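Local structure of protein virB8 (Agrobacterium tumefaciens, 2CC3) at residues Glu23-Asp28 / Leu65-Leu71. The protein is thought to act at the bacterial surface as an inner-membrane component of a type IV secretion system, helping to direct T-DNA transfer into plant cells. Numbering follows the deposited sequence.
Sequences ESYDAD and LGKHGRL
Tyr-25 and Leu-71 form a single antiparallel bridge as a hydrogen-bonded pair: Tyr-25 N donates to Leu-71 O (3.0 Å), and Leu-71 N returns a bond to Tyr-25 O (3.1 Å). Ahead of strand 69-82, a type II' beta turn from Leu-65 to His-68, with Gly-66 at positive phi, leads into the strand. With CG anti to the backbone N (chi1 176°), the Tyr-25 ring is carried past Leu-65 to the turn, where Gly-66 O lies in the ring plane at its edge, 3.1 Å from CE2, and accepts a weak hydrogen bond from OH. Leu-65 CB packs obliquely against the ring, while Leu-71 CD1 touches Tyr-25 CB. Asp-26 and Arg-70 run side by side, their planar groups 84° apart; Asp-26 OD1 sits over a guanidinium face, 3.2 Å from NE, so the pairing is electrostatic rather than hydrogen-bonded. Arg-70 has a second acidic partner, through NH1: Asp-28 of the second subunit, where acidic side chains of both copies gather, and its charge probably eases their mutual repulsion. The arrangement ties the loop after helix 6-23 to the start of strand 69-82 in the NTF2-like periplasmic domain, at the interface with the second subunit.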
loop_
_atom_site.group_PDB
_atom_site.type_symbol
_atom_site.label_atom_id
_atom_site.label_comp_id
_atom_site.label_asym_id
_atom_site.label_seq_id
_atom_site.Cartn_x
_atom_site.Cartn_y
_atom_site.Cartn_z
ATOM N N GLU A 23 -5.055 -1.314 -10.976
ATOM C CA GLU A 23 -5.813 -0.431 -11.849
ATOM C C GLU A 23 -5.338 1.033 -11.784
ATOM O O GLU A 23 -5.695 1.846 -12.645
ATOM C CB GLU A 23 -7.331 -0.550 -11.551
ATOM C CG GLU A 23 -7.914 -1.985 -11.649
ATOM C CD GLU A 23 -7.725 -2.638 -13.032
ATOM O OE1 GLU A 23 -7.539 -1.883 -14.019
ATOM O OE2 GLU A 23 -7.767 -3.893 -13.130
ATOM N N SER A 24 -4.568 1.349 -10.736
ATOM C CA SER A 24 -3.880 2.629 -10.579
ATOM C C SER A 24 -2.666 2.679 -11.483
ATOM O O SER A 24 -2.187 1.632 -11.924
ATOM C CB SER A 24 -3.393 2.782 -9.140
ATOM O OG SER A 24 -4.284 3.570 -8.409
ATOM N N TYR A 25 -2.158 3.880 -11.753
ATOM C CA TYR A 25 -0.855 4.027 -12.432
ATOM C C TYR A 25 -0.115 5.292 -12.032
ATOM O O TYR A 25 -0.652 6.399 -12.080
ATOM C CB TYR A 25 -0.945 4.013 -13.973
ATOM C CG TYR A 25 0.423 4.259 -14.617
ATOM C CD1 TYR A 25 1.383 3.244 -14.635
ATOM C CD2 TYR A 25 0.772 5.498 -15.155
ATOM C CE1 TYR A 25 2.634 3.437 -15.180
ATOM C CE2 TYR A 25 2.032 5.699 -15.713
ATOM C CZ TYR A 25 2.956 4.654 -15.713
ATOM O OH TYR A 25 4.213 4.773 -16.260
ATOM N N ASP A 26 1.148 5.121 -11.685
ATOM C CA ASP A 26 2.020 6.251 -11.385
ATOM C C ASP A 26 3.419 5.772 -11.735
ATOM O O ASP A 26 3.867 4.760 -11.204
ATOM C CB ASP A 26 1.895 6.591 -9.890
ATOM C CG ASP A 26 2.648 7.847 -9.500
ATOM O OD1 ASP A 26 2.161 8.953 -9.776
ATOM O OD2 ASP A 26 3.730 7.737 -8.881
ATOM N N ALA A 27 4.108 6.460 -12.637
ATOM C CA ALA A 27 5.461 6.012 -13.027
ATOM C C ALA A 27 6.392 5.735 -11.820
ATOM O O ALA A 27 7.216 4.815 -11.856
ATOM C CB ALA A 27 6.093 7.018 -13.990
ATOM N N ASP A 28 6.241 6.519 -10.749
ATOM C CA ASP A 28 7.032 6.311 -9.528
ATOM C C ASP A 28 6.702 5.017 -8.795
ATOM O O ASP A 28 7.580 4.432 -8.180
ATOM C CB ASP A 28 6.886 7.490 -8.560
ATOM C CG ASP A 28 7.424 8.785 -9.140
ATOM O OD1 ASP A 28 8.178 8.724 -10.144
ATOM O OD2 ASP A 28 7.088 9.868 -8.601
ATOM N N LEU A 65 0.728 6.931 -20.759
ATOM C CA LEU A 65 0.809 7.998 -19.781
ATOM C C LEU A 65 2.235 8.326 -19.362
ATOM O O LEU A 65 2.570 9.501 -19.215
ATOM C CB LEU A 65 -0.084 7.697 -18.570
ATOM C CG LEU A 65 -1.570 7.471 -18.876
ATOM C CD1 LEU A 65 -2.307 6.893 -17.697
ATOM C CD2 LEU A 65 -2.243 8.762 -19.387
ATOM N N GLY A 66 3.069 7.299 -19.206
ATOM C CA GLY A 66 4.457 7.471 -18.797
ATOM C C GLY A 66 4.584 8.318 -17.552
ATOM O O GLY A 66 3.964 8.051 -16.513
ATOM N N LYS A 67 5.358 9.378 -17.677
ATOM C CA LYS A 67 5.672 10.227 -16.559
ATOM C C LYS A 67 4.701 11.392 -16.496
ATOM O O LYS A 67 4.706 12.135 -15.528
ATOM C CB LYS A 67 7.126 10.707 -16.694
ATOM C CG LYS A 67 8.040 9.661 -17.395
ATOM C CD LYS A 67 9.434 9.476 -16.752
ATOM C CE LYS A 67 9.360 8.918 -15.324
ATOM N NZ LYS A 67 9.008 9.981 -14.326
ATOM N N HIS A 68 3.849 11.523 -17.517
ATOM C CA HIS A 68 2.980 12.707 -17.717
ATOM C C HIS A 68 1.504 12.526 -17.359
ATOM O O HIS A 68 0.680 13.424 -17.611
ATOM C CB HIS A 68 3.035 13.152 -19.174
ATOM C CG HIS A 68 4.247 13.950 -19.515
ATOM N ND1 HIS A 68 4.173 15.181 -20.122
ATOM C CD2 HIS A 68 5.565 13.694 -19.333
ATOM C CE1 HIS A 68 5.393 15.649 -20.305
ATOM N NE2 HIS A 68 6.256 14.765 -19.837
ATOM N N GLY A 69 1.162 11.367 -16.816
ATOM C CA GLY A 69 -0.208 11.080 -16.466
ATOM C C GLY A 69 -0.273 10.028 -15.385
ATOM O O GLY A 69 0.705 9.330 -15.110
ATOM N N ARG A 70 -1.440 9.924 -14.774
ATOM C CA ARG A 70 -1.689 8.989 -13.687
ATOM C C ARG A 70 -3.130 8.518 -13.767
ATOM O O ARG A 70 -3.978 9.228 -14.303
ATOM C CB ARG A 70 -1.502 9.684 -12.336
ATOM C CG ARG A 70 -0.087 9.708 -11.812
ATOM C CD ARG A 70 0.163 10.970 -10.976
ATOM N NE ARG A 70 -0.406 10.901 -9.627
ATOM C CZ ARG A 70 0.107 11.532 -8.567
ATOM N NH1 ARG A 70 1.205 12.274 -8.702
ATOM N NH2 ARG A 70 -0.475 11.428 -7.373
ATOM N N LEU A 71 -3.376 7.337 -13.198
ATOM C CA LEU A 71 -4.703 6.794 -12.989
ATOM C C LEU A 71 -4.890 6.597 -11.496
ATOM O O LEU A 71 -4.053 5.979 -10.845
ATOM C CB LEU A 71 -4.873 5.454 -13.736
ATOM C CG LEU A 71 -4.901 5.409 -15.274
ATOM C CD1 LEU A 71 -4.594 4.011 -15.838
ATOM C CD2 LEU A 71 -6.203 5.932 -15.871
#